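Local structure of Myo-inositol dehydrogenase (Corynebacterium glutamicum, 3EUW) at residues R261-N264 and T268-A271; Y163-G168 and A205-Y210; E59-D64 and I82-E87. The protein probably catalyses the NAD+-dependent oxidation of myo-inositol, as an inositol 2-dehydrogenase of the Gfo/Idh/MocA family. All coordinates share one frame; numbering follows the deposited sequence.

Contact 1: residues R261-N264 and T268-A271; sequences RKHN and TEQA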
ATOM      1  N   ARG A 261      -1.883  -4.205   9.848  1.00 24.20           N
ATOM      2  CA  ARG A 261      -0.529  -3.725   9.596  1.00 23.89           C
ATOM      3  C   ARG A 261       0.086  -3.245  10.901  1.00 23.25           C
ATOM      4  O   ARG A 261      -0.562  -2.548  11.682  1.00 22.73           O
ATOM      5  CB  ARG A 261      -0.541  -2.585   8.584  1.00 25.21           C
ATOM      6  CG  ARG A 261      -0.777  -3.048   7.160  1.00 30.44           C
ATOM      7  CD  ARG A 261      -0.959  -1.870   6.227  1.00 33.02           C
ATOM      8  NE  ARG A 261      -1.235  -2.308   4.865  1.00 34.30           N
ATOM      9  CZ  ARG A 261      -0.313  -2.783   4.038  1.00 34.90           C
ATOM     10  NH1 ARG A 261       0.951  -2.874   4.436  1.00 32.71           N
ATOM     11  NH2 ARG A 261      -0.659  -3.168   2.815  1.00 35.33           N
ATOM     12  N   LYS A 262       1.334  -3.629  11.138  1.00 22.78           N
ATOM     13  CA  LYS A 262       2.027  -3.231  12.352  1.00 23.01           C
ATOM     14  C   LYS A 262       3.150  -2.245  12.040  1.00 22.17           C
ATOM     15  O   LYS A 262       3.837  -2.359  11.018  1.00 24.98           O
ATOM     16  CB  LYS A 262       2.597  -4.456  13.074  1.00 22.39           C
ATOM     17  CG  LYS A 262       3.242  -4.102  14.407  1.00 26.95           C
ATOM     18  CD  LYS A 262       3.627  -5.320  15.234  1.00 26.74           C
ATOM     19  CE  LYS A 262       4.800  -6.060  14.632  1.00 26.45           C
ATOM     20  NZ  LYS A 262       5.181  -7.227  15.467  1.00 27.27           N
ATOM     21  N   HIS A 263       3.324  -1.273  12.921  1.00 21.40           N
ATOM     22  CA  HIS A 263       4.366  -0.271  12.757  1.00 22.09           C
ATOM     23  C   HIS A 263       5.105  -0.107  14.072  1.00 21.88           C
ATOM     24  O   HIS A 263       4.495   0.171  15.095  1.00 23.72           O
ATOM     25  CB  HIS A 263       3.763   1.074  12.354  1.00 21.32           C
ATOM     26  CG  HIS A 263       2.798   0.991  11.213  1.00 22.31           C
ATOM     27  ND1 HIS A 263       1.534   0.452  11.346  1.00 24.20           N
ATOM     28  CD2 HIS A 263       2.897   1.406   9.928  1.00 22.37           C
ATOM     29  CE1 HIS A 263       0.896   0.546  10.194  1.00 22.86           C
ATOM     30  NE2 HIS A 263       1.699   1.121   9.317  1.00 24.79           N
ATOM     31  N   ASN A 264       6.414  -0.309  14.047  1.00 22.88           N
ATOM     32  CA  ASN A 264       7.233  -0.144  15.235  1.00 22.89           C
ATOM     33  C   ASN A 264       8.610   0.365  14.836  1.00 24.85           C
ATOM     34  O   ASN A 264       8.799   0.840  13.713  1.00 24.27           O
ATOM     35  CB  ASN A 264       7.340  -1.454  16.041  1.00 22.17           C
ATOM     36  CG  ASN A 264       7.821  -2.634  15.214  1.00 21.82           C
ATOM     37  OD1 ASN A 264       8.624  -2.485  14.289  1.00 20.78           O
ATOM     38  ND2 ASN A 264       7.345  -3.829  15.567  1.00 18.41           N
ATOM     39  N   THR A 268       7.668  -0.354   9.242  1.00 20.41           N
ATOM     40  CA  THR A 268       6.262   0.007   9.157  1.00 21.70           C
ATOM     41  C   THR A 268       5.541  -0.824   8.100  1.00 23.80           C
ATOM     42  O   THR A 268       6.165  -1.606   7.381  1.00 24.08           O
ATOM     43  CB  THR A 268       6.093   1.501   8.816  1.00 21.25           C
ATOM     44  OG1 THR A 268       6.754   1.794   7.580  1.00 20.12           O
ATOM     45  CG2 THR A 268       6.674   2.368   9.920  1.00 21.40           C
ATOM     46  N   GLU A 269       4.223  -0.649   8.013  1.00 25.01           N
ATOM     47  CA  GLU A 269       3.403  -1.373   7.043  1.00 25.84           C
ATOM     48  C   GLU A 269       3.523  -2.893   7.097  1.00 24.05           C
ATOM     49  O   GLU A 269       3.261  -3.561   6.102  1.00 25.32           O
ATOM     50  CB  GLU A 269       3.729  -0.908   5.619  1.00 28.78           C
ATOM     51  CG  GLU A 269       2.945   0.309   5.146  1.00 35.96           C
ATOM     52  CD  GLU A 269       3.250   1.532   5.959  1.00 39.01           C
ATOM     53  OE1 GLU A 269       4.442   1.742   6.252  1.00 43.21           O
ATOM     54  OE2 GLU A 269       2.315   2.287   6.296  1.00 41.24           O
ATOM     55  N   GLN A 270       3.913  -3.444   8.241  1.00 21.82           N
ATOM     56  CA  GLN A 270       4.053  -4.896   8.353  1.00 21.73           C
ATOM     57  C   GLN A 270       2.697  -5.583   8.225  1.00 22.04           C
ATOM     58  O   GLN A 270       1.823  -5.406   9.064  1.00 23.40           O
ATOM     59  CB  GLN A 270       4.687  -5.269   9.687  1.00 20.56           C
ATOM     60  CG  GLN A 270       6.080  -4.698   9.891  1.00 21.34           C
ATOM     61  CD  GLN A 270       6.744  -5.277  11.120  1.00 21.38           C
ATOM     62  OE1 GLN A 270       6.957  -6.481  11.204  1.00 26.19           O
ATOM     63  NE2 GLN A 270       7.063  -4.425  12.087  1.00 22.18           N
ATOM     64  N   ALA A 271       2.523  -6.365   7.167  1.00 21.30           N
ATOM     65  CA  ALA A 271       1.267  -7.070   6.942  1.00 19.74           C
ATOM     66  C   ALA A 271       1.473  -8.559   7.192  1.00 18.62           C
ATOM     67  O   ALA A 271       2.612  -9.007   7.333  1.00 18.24           O
ATOM     68  CB  ALA A 271       0.781  -6.825   5.515  1.00 17.70           C
TER
HETATM   69  O   HOH W   1       8.100  -6.246  14.261  1.00 31.75           O
HETATM   70  O   HOH W   2       5.872  -8.542  12.546  1.00 42.39           O
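The carbonyl oxygen Q270 O is gripped twice from the facing strand: K262 N gives it a hydrogen bond of 2.8 Å, and R261 brings a CA-H...O contact, its CA 2.9 Å from Q270 O. The return bond from Q270 N to K262 O is 3.0 Å, which makes K262 and Q270 an antiparallel hydrogen-bonded pair of a small beta hairpin. Their side chains share a face. K262 has CG anti to the backbone N (chi1 -176°) and bends further out, so that its CE passes aslant 3.8 Å from Q270 NE2. Water knits the polar ends together: one accepts from N264 ND2 at 2.8 Å and from Q270 NE2, a second donates to Q270 OE1 at 2.7 Å, and both accept weak bonds from K262 NZ. N264 OD1 is taken by the turn, accepting from E266 N and S267 N.

H263, the next residue along, turns its ring edge to T268 and E269. CD2 comes 3.4 Å from T268 CB, and NE2 makes a weak hydrogen bond of 3.3 Å to E269 OE2. That oxygen lies in the ring plane although the carboxylate is turned 78° against it; the bend of E269 at chi2 (64°) curls the acid back to the imidazole.

The hairpin exemplifies how a short protrusion serves assembly. Strand 260-263 pairs antiparallel with a strand of a third subunit, and R261 NE and K262 NZ form salt bridges to D253 and E142 of that subunit, while a second subunit packs against 268-271 and offers its own E269 to R261 NH2.

Contact 2: residues Y163-G168 and A205-Y210; sequences YIAGSG and AEFNDY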
ATOM      1  N   TYR A 163       5.117 -37.218  -5.019  1.00 32.91           N
ATOM      2  CA  TYR A 163       4.335 -36.389  -5.926  1.00 31.83           C
ATOM      3  C   TYR A 163       5.257 -35.850  -7.015  1.00 30.30           C
ATOM      4  O   TYR A 163       4.932 -35.893  -8.194  1.00 30.45           O
ATOM      5  CB  TYR A 163       3.679 -35.219  -5.190  1.00 33.44           C
ATOM      6  CG  TYR A 163       2.778 -34.403  -6.088  1.00 36.99           C
ATOM      7  CD1 TYR A 163       1.457 -34.793  -6.329  1.00 37.31           C
ATOM      8  CD2 TYR A 163       3.261 -33.274  -6.750  1.00 35.35           C
ATOM      9  CE1 TYR A 163       0.645 -34.077  -7.207  1.00 38.90           C
ATOM     10  CE2 TYR A 163       2.464 -32.555  -7.630  1.00 37.89           C
ATOM     11  CZ  TYR A 163       1.159 -32.959  -7.854  1.00 38.38           C
ATOM     12  OH  TYR A 163       0.373 -32.240  -8.720  1.00 39.02           O
ATOM     13  N   ILE A 164       6.416 -35.348  -6.610  1.00 29.84           N
ATOM     14  CA  ILE A 164       7.384 -34.821  -7.558  1.00 30.15           C
ATOM     15  C   ILE A 164       7.731 -35.889  -8.591  1.00 30.11           C
ATOM     16  O   ILE A 164       7.766 -35.615  -9.790  1.00 30.54           O
ATOM     17  CB  ILE A 164       8.681 -34.382  -6.848  1.00 29.82           C
ATOM     18  CG1 ILE A 164       8.371 -33.272  -5.845  1.00 29.11           C
ATOM     19  CG2 ILE A 164       9.700 -33.894  -7.868  1.00 29.04           C
ATOM     20  CD1 ILE A 164       9.563 -32.848  -5.006  1.00 29.93           C
ATOM     21  N   ALA A 165       7.969 -37.109  -8.116  1.00 29.02           N
ATOM     22  CA  ALA A 165       8.331 -38.229  -8.981  1.00 28.17           C
ATOM     23  C   ALA A 165       7.422 -38.396 -10.196  1.00 27.10           C
ATOM     24  O   ALA A 165       7.899 -38.609 -11.306  1.00 26.79           O
ATOM     25  CB  ALA A 165       8.353 -39.521  -8.172  1.00 27.19           C
ATOM     26  N   GLY A 166       6.115 -38.302  -9.991  1.00 25.19           N
ATOM     27  CA  GLY A 166       5.203 -38.464 -11.111  1.00 24.89           C
ATOM     28  C   GLY A 166       4.514 -37.196 -11.599  1.00 22.54           C
ATOM     29  O   GLY A 166       3.531 -37.281 -12.327  1.00 20.15           O
ATOM     30  N   SER A 167       5.038 -36.031 -11.220  1.00 19.61           N
ATOM     31  CA  SER A 167       4.445 -34.750 -11.614  1.00 17.92           C
ATOM     32  C   SER A 167       4.677 -34.364 -13.078  1.00 16.69           C
ATOM     33  O   SER A 167       3.954 -33.538 -13.631  1.00 16.05           O
ATOM     34  CB  SER A 167       4.974 -33.630 -10.711  1.00 15.96           C
ATOM     35  OG  SER A 167       6.366 -33.425 -10.917  1.00 14.70           O
ATOM     36  N   GLY A 168       5.686 -34.954 -13.705  1.00 16.77           N
ATOM     37  CA  GLY A 168       5.968 -34.620 -15.090  1.00 15.27           C
ATOM     38  C   GLY A 168       6.809 -33.355 -15.241  1.00 15.29           C
ATOM     39  O   GLY A 168       6.934 -32.814 -16.341  1.00 14.87           O
ATOM     40  N   ALA A 205      16.379 -31.601  -8.027  1.00 17.88           N
ATOM     41  CA  ALA A 205      17.523 -31.873  -8.891  1.00 21.40           C
ATOM     42  C   ALA A 205      17.674 -33.397  -9.074  1.00 22.87           C
ATOM     43  O   ALA A 205      18.106 -33.882 -10.121  1.00 22.97           O
ATOM     44  CB  ALA A 205      18.796 -31.277  -8.269  1.00 16.55           C
ATOM     45  N   GLU A 206      17.312 -34.146  -8.040  1.00 24.80           N
ATOM     46  CA  GLU A 206      17.390 -35.601  -8.076  1.00 27.45           C
ATOM     47  C   GLU A 206      16.493 -36.193  -9.176  1.00 27.49           C
ATOM     48  O   GLU A 206      16.807 -37.229  -9.762  1.00 27.73           O
ATOM     49  CB  GLU A 206      16.991 -36.153  -6.698  1.00 30.43           C
ATOM     50  CG  GLU A 206      16.532 -37.610  -6.680  1.00 34.96           C
ATOM     51  CD  GLU A 206      16.129 -38.099  -5.283  1.00 38.02           C
ATOM     52  OE1 GLU A 206      15.403 -37.372  -4.573  1.00 39.51           O
ATOM     53  OE2 GLU A 206      16.527 -39.223  -4.902  1.00 37.92           O
ATOM     54  N   PHE A 207      15.378 -35.525  -9.450  1.00 26.13           N
ATOM     55  CA  PHE A 207      14.436 -35.982 -10.463  1.00 25.38           C
ATOM     56  C   PHE A 207      14.634 -35.323 -11.826  1.00 25.40           C
ATOM     57  O   PHE A 207      13.758 -35.406 -12.685  1.00 22.70           O
ATOM     58  CB  PHE A 207      13.007 -35.721  -9.996  1.00 26.89           C
ATOM     59  CG  PHE A 207      12.550 -36.641  -8.910  1.00 30.00           C
ATOM     60  CD1 PHE A 207      12.364 -38.000  -9.163  1.00 30.47           C
ATOM     61  CD2 PHE A 207      12.316 -36.158  -7.630  1.00 30.49           C
ATOM     62  CE1 PHE A 207      11.951 -38.862  -8.151  1.00 32.67           C
ATOM     63  CE2 PHE A 207      11.903 -37.012  -6.612  1.00 32.01           C
ATOM     64  CZ  PHE A 207      11.719 -38.364  -6.870  1.00 32.09           C
ATOM     65  N   ASN A 208      15.777 -34.676 -12.031  1.00 25.08           N
ATOM     66  CA  ASN A 208      16.027 -34.007 -13.307  1.00 27.40           C
ATOM     67  C   ASN A 208      14.880 -33.059 -13.650  1.00 24.54           C
ATOM     68  O   ASN A 208      14.255 -33.146 -14.709  1.00 26.09           O
ATOM     69  CB  ASN A 208      16.204 -35.036 -14.421  1.00 29.94           C
ATOM     70  CG  ASN A 208      17.449 -35.864 -14.239  1.00 35.48           C
ATOM     71  OD1 ASN A 208      17.388 -37.017 -13.820  1.00 38.22           O
ATOM     72  ND2 ASN A 208      18.598 -35.268 -14.533  1.00 38.07           N
ATOM     73  N   ASP A 209      14.619 -32.152 -12.723  1.00 21.13           N
ATOM     74  CA  ASP A 209      13.565 -31.167 -12.859  1.00 19.48           C
ATOM     75  C   ASP A 209      14.189 -29.841 -12.382  1.00 18.15           C
ATOM     76  O   ASP A 209      15.307 -29.832 -11.859  1.00 15.89           O
ATOM     77  CB  ASP A 209      12.381 -31.597 -11.983  1.00 17.88           C
ATOM     78  CG  ASP A 209      11.141 -30.751 -12.194  1.00 16.32           C
ATOM     79  OD1 ASP A 209      11.092 -29.959 -13.156  1.00 15.74           O
ATOM     80  OD2 ASP A 209      10.203 -30.894 -11.386  1.00 14.30           O
ATOM     81  N   TYR A 210      13.484 -28.730 -12.564  1.00 15.61           N
ATOM     82  CA  TYR A 210      14.024 -27.437 -12.146  1.00 16.12           C
ATOM     83  C   TYR A 210      13.256 -26.921 -10.942  1.00 15.87           C
ATOM     84  O   TYR A 210      12.046 -27.165 -10.820  1.00 13.85           O
ATOM     85  CB  TYR A 210      13.900 -26.401 -13.277  1.00 17.82           C
ATOM     86  CG  TYR A 210      14.519 -26.799 -14.599  1.00 17.56           C
ATOM     87  CD1 TYR A 210      15.898 -26.801 -14.778  1.00 19.90           C
ATOM     88  CD2 TYR A 210      13.716 -27.162 -15.676  1.00 20.04           C
ATOM     89  CE1 TYR A 210      16.468 -27.156 -16.009  1.00 21.02           C
ATOM     90  CE2 TYR A 210      14.264 -27.516 -16.901  1.00 20.54           C
ATOM     91  CZ  TYR A 210      15.638 -27.510 -17.067  1.00 23.21           C
ATOM     92  OH  TYR A 210      16.167 -27.832 -18.294  1.00 25.62           O
TER
HETATM   93  O   HOH W   3       7.578 -30.922 -10.718  1.00 16.84           O
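F207 presents one face of its ring to A165, and I164 approaches the same ring at a slant. The CA of A165 sits 4.0 Å from the centroid of the F207 ring and 21° off its normal, a CH-pi contact displaced toward the rim. The methyl of A165 continues the overlap, with CB 3.7 Å from F207 CE1. I164 comes in obliquely over the CD2 side of the ring, its CG2 branch 3.5 Å from F207 CD2, the two side chains crossing at about a right angle. Because CG2 stands anti to the backbone N, beside the carbonyl carbon, this branch does the touching while CG1 is directed elsewhere. One aromatic plate thus bears on two successive residues of a helical turn.

A second link, next to the apolar one, is polar and indirect. A water donates to S167 OG at 2.8 Å and to D209 OD2 at 2.7 Å, bridging the segments where their side chains do not touch. S167 OG in turn donates to I164 O over 2.8 Å; that carbonyl also accepts from S167 N, so the serine is tied back to the helical turn that carries I164. On the partner side a Schellman motif closes the helix, with N208 at positive phi as its C-prime residue and N208 N bonded to A205 O at 3.1 Å.

The contact therefore joins helix 161-166 to the loop that follows helix 202-206, at the surface of the C-terminal domain. Helix 161-166 follows strand 146-154, and helix 202-206 links the neighbouring strands 189-197 and 212-219; D209 OD1 accepts from I170 N, near the start of helix 169-185.

Contact 3: residues E59-D64 and I82-E87; sequences EVFARD and ITRAVE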
ATOM      1  N   GLU A  59     -19.286 -48.485  -9.808  1.00 31.88           N
ATOM      2  CA  GLU A  59     -20.395 -48.270  -8.889  1.00 31.37           C
ATOM      3  C   GLU A  59     -21.025 -46.896  -9.092  1.00 31.19           C
ATOM      4  O   GLU A  59     -22.203 -46.709  -8.813  1.00 31.20           O
ATOM      5  CB  GLU A  59     -19.919 -48.429  -7.446  1.00 33.29           C
ATOM      6  CG  GLU A  59     -19.334 -49.806  -7.167  1.00 35.80           C
ATOM      7  CD  GLU A  59     -18.666 -49.899  -5.810  1.00 37.24           C
ATOM      8  OE1 GLU A  59     -19.379 -49.861  -4.783  1.00 38.20           O
ATOM      9  OE2 GLU A  59     -17.422 -50.003  -5.772  1.00 37.36           O
ATOM     10  N   VAL A  60     -20.236 -45.937  -9.571  1.00 29.01           N
ATOM     11  CA  VAL A  60     -20.749 -44.600  -9.839  1.00 27.18           C
ATOM     12  C   VAL A  60     -21.626 -44.649 -11.087  1.00 26.15           C
ATOM     13  O   VAL A  60     -22.796 -44.282 -11.064  1.00 26.25           O
ATOM     14  CB  VAL A  60     -19.609 -43.590 -10.121  1.00 27.94           C
ATOM     15  CG1 VAL A  60     -20.190 -42.290 -10.658  1.00 25.07           C
ATOM     16  CG2 VAL A  60     -18.810 -43.334  -8.861  1.00 27.18           C
ATOM     17  N   PHE A  61     -21.033 -45.109 -12.181  1.00 26.33           N
ATOM     18  CA  PHE A  61     -21.718 -45.197 -13.458  1.00 28.72           C
ATOM     19  C   PHE A  61     -22.841 -46.232 -13.498  1.00 29.04           C
ATOM     20  O   PHE A  61     -23.494 -46.418 -14.528  1.00 27.48           O
ATOM     21  CB  PHE A  61     -20.692 -45.451 -14.559  1.00 27.37           C
ATOM     22  CG  PHE A  61     -19.787 -44.280 -14.803  1.00 30.85           C
ATOM     23  CD1 PHE A  61     -20.303 -43.075 -15.271  1.00 31.33           C
ATOM     24  CD2 PHE A  61     -18.428 -44.362 -14.530  1.00 30.51           C
ATOM     25  CE1 PHE A  61     -19.477 -41.964 -15.462  1.00 30.84           C
ATOM     26  CE2 PHE A  61     -17.597 -43.257 -14.719  1.00 31.19           C
ATOM     27  CZ  PHE A  61     -18.126 -42.054 -15.185  1.00 30.44           C
ATOM     28  N   ALA A  62     -23.056 -46.908 -12.376  1.00 28.69           N
ATOM     29  CA  ALA A  62     -24.131 -47.875 -12.288  1.00 28.06           C
ATOM     30  C   ALA A  62     -25.408 -47.070 -12.086  1.00 28.15           C
ATOM     31  O   ALA A  62     -26.497 -47.556 -12.377  1.00 28.81           O
ATOM     32  CB  ALA A  62     -23.909 -48.827 -11.107  1.00 27.31           C
ATOM     33  N   ARG A  63     -25.266 -45.835 -11.599  1.00 26.14           N
ATOM     34  CA  ARG A  63     -26.419 -44.961 -11.359  1.00 24.44           C
ATOM     35  C   ARG A  63     -26.923 -44.417 -12.686  1.00 24.12           C
ATOM     36  O   ARG A  63     -26.210 -44.465 -13.691  1.00 25.18           O
ATOM     37  CB  ARG A  63     -26.044 -43.777 -10.451  1.00 23.10           C
ATOM     38  CG  ARG A  63     -25.458 -44.156  -9.094  1.00 22.87           C
ATOM     39  CD  ARG A  63     -25.074 -42.909  -8.286  1.00 22.70           C
ATOM     40  NE  ARG A  63     -26.233 -42.095  -7.925  1.00 21.64           N
ATOM     41  CZ  ARG A  63     -26.880 -42.177  -6.767  1.00 20.78           C
ATOM     42  NH1 ARG A  63     -26.478 -43.039  -5.843  1.00 23.63           N
ATOM     43  NH2 ARG A  63     -27.936 -41.409  -6.532  1.00 17.77           N
ATOM     44  N   ASP A  64     -28.147 -43.894 -12.688  1.00 24.08           N
ATOM     45  CA  ASP A  64     -28.723 -43.333 -13.908  1.00 23.30           C
ATOM     46  C   ASP A  64     -29.255 -41.926 -13.669  1.00 22.75           C
ATOM     47  O   ASP A  64     -30.015 -41.399 -14.477  1.00 24.56           O
ATOM     48  CB  ASP A  64     -29.842 -44.249 -14.448  1.00 23.05           C
ATOM     49  CG  ASP A  64     -31.068 -44.309 -13.538  1.00 22.43           C
ATOM     50  OD1 ASP A  64     -31.004 -43.887 -12.366  1.00 23.87           O
ATOM     51  OD2 ASP A  64     -32.113 -44.803 -14.007  1.00 27.00           O
ATOM     52  N   ILE A  82     -12.826 -39.141 -17.805  1.00 27.27           N
ATOM     53  CA  ILE A  82     -13.360 -38.226 -18.795  1.00 27.80           C
ATOM     54  C   ILE A  82     -14.097 -39.018 -19.871  1.00 29.46           C
ATOM     55  O   ILE A  82     -15.235 -38.705 -20.209  1.00 30.09           O
ATOM     56  CB  ILE A  82     -12.235 -37.398 -19.460  1.00 27.97           C
ATOM     57  CG1 ILE A  82     -11.750 -36.313 -18.486  1.00 27.54           C
ATOM     58  CG2 ILE A  82     -12.730 -36.794 -20.780  1.00 24.07           C
ATOM     59  CD1 ILE A  82     -10.565 -35.497 -18.990  1.00 26.69           C
ATOM     60  N   THR A  83     -13.437 -40.050 -20.390  1.00 30.09           N
ATOM     61  CA  THR A  83     -13.995 -40.893 -21.436  1.00 31.24           C
ATOM     62  C   THR A  83     -15.311 -41.557 -21.016  1.00 32.01           C
ATOM     63  O   THR A  83     -16.315 -41.439 -21.712  1.00 31.91           O
ATOM     64  CB  THR A  83     -12.985 -41.994 -21.854  1.00 32.33           C
ATOM     65  OG1 THR A  83     -11.777 -41.385 -22.335  1.00 31.98           O
ATOM     66  CG2 THR A  83     -13.570 -42.863 -22.950  1.00 32.52           C
ATOM     67  N   ARG A  84     -15.308 -42.247 -19.882  1.00 32.62           N
ATOM     68  CA  ARG A  84     -16.514 -42.914 -19.403  1.00 33.88           C
ATOM     69  C   ARG A  84     -17.693 -41.959 -19.252  1.00 34.47           C
ATOM     70  O   ARG A  84     -18.812 -42.259 -19.674  1.00 32.92           O
ATOM     71  CB  ARG A  84     -16.273 -43.575 -18.048  1.00 35.99           C
ATOM     72  CG  ARG A  84     -15.200 -44.645 -18.018  1.00 40.73           C
ATOM     73  CD  ARG A  84     -15.335 -45.419 -16.717  1.00 45.28           C
ATOM     74  NE  ARG A  84     -14.270 -46.386 -16.483  1.00 47.66           N
ATOM     75  CZ  ARG A  84     -14.359 -47.376 -15.602  1.00 49.41           C
ATOM     76  NH1 ARG A  84     -15.468 -47.528 -14.886  1.00 49.81           N
ATOM     77  NH2 ARG A  84     -13.340 -48.206 -15.427  1.00 51.11           N
ATOM     78  N   ALA A  85     -17.439 -40.812 -18.632  1.00 33.80           N
ATOM     79  CA  ALA A  85     -18.492 -39.833 -18.412  1.00 34.99           C
ATOM     80  C   ALA A  85     -19.037 -39.311 -19.733  1.00 34.83           C
ATOM     81  O   ALA A  85     -20.245 -39.317 -19.964  1.00 34.77           O
ATOM     82  CB  ALA A  85     -17.964 -38.682 -17.569  1.00 34.82           C
ATOM     83  N   VAL A  86     -18.141 -38.865 -20.599  1.00 35.24           N
ATOM     84  CA  VAL A  86     -18.540 -38.338 -21.894  1.00 36.46           C
ATOM     85  C   VAL A  86     -19.284 -39.379 -22.742  1.00 36.15           C
ATOM     86  O   VAL A  86     -20.266 -39.052 -23.402  1.00 36.23           O
ATOM     87  CB  VAL A  86     -17.306 -37.802 -22.667  1.00 35.98           C
ATOM     88  CG1 VAL A  86     -17.665 -37.529 -24.108  1.00 38.00           C
ATOM     89  CG2 VAL A  86     -16.811 -36.524 -22.019  1.00 36.75           C
ATOM     90  N   GLU A  87     -18.826 -40.628 -22.714  1.00 35.84           N
ATOM     91  CA  GLU A  87     -19.476 -41.683 -23.491  1.00 35.77           C
ATOM     92  C   GLU A  87     -20.916 -41.897 -23.041  1.00 35.40           C
ATOM     93  O   GLU A  87     -21.731 -42.453 -23.781  1.00 34.75           O
ATOM     94  CB  GLU A  87     -18.698 -42.996 -23.389  1.00 36.38           C
ATOM     95  CG  GLU A  87     -17.283 -42.916 -23.945  1.00 39.29           C
ATOM     96  CD  GLU A  87     -16.614 -44.276 -24.066  1.00 41.25           C
ATOM     97  OE1 GLU A  87     -16.720 -45.091 -23.120  1.00 39.69           O
ATOM     98  OE2 GLU A  87     -15.970 -44.522 -25.110  1.00 44.29           O
TER
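F61 packs against R84 and A85 in an apolar contact within the NAD-binding Rossmann fold, where the turn after helix 57-60 meets helix 78-87 alongside the parallel sheet. No hydrogen bond crosses between the segments, and a single aromatic side chain spans the distance between the two backbones. A type I turn from V60 to R63, closed by R63 N to V60 O at 3.0 Å, carries F61. Its CG lies beside the backbone N and anti to the carbonyl carbon (chi1 -69°), which sends the ring toward helix 78-87. The ring also touches I69 of strand 68-71 and F10 of strand 5-10, while A85 rests on I69, so both segments pack on the same sheet.

R84 shows how a charged residue can contribute its hydrocarbon part to packing. Its CB lies 3.6 Å from F61 CE2, its chain runs extended from CG to NE past the ring, and its polar end is engaged by salt bridges from NH1 to D58 and from NE to D80. The guanidinium plane is inclined 39° to the ring. Next to R84 on the helix, the backbone is met directly: F61 CZ comes 3.7 Å from A85 N.

How the contacts relate
Along the chain the contacts follow one another without interleaving: contact 3 closes first, then contact 2, then contact 1. Contact 3 belongs to the Rossmann part with its parallel six-stranded sheet, and contact 2 to the C-terminal domain with its mixed sheet; their centres are about 33 Å apart. Contact 1 stands further out, its centre about 39 Å from that of contact 2 and about 54 Å from that of contact 3, on the opposite side of the chain's centre from contact 3. None touches another. The division is instructive: contacts 2 and 3 join elements inside one chain and meet no other subunit, whereas the hairpin of contact 1 reaches two further subunits of the tetramer.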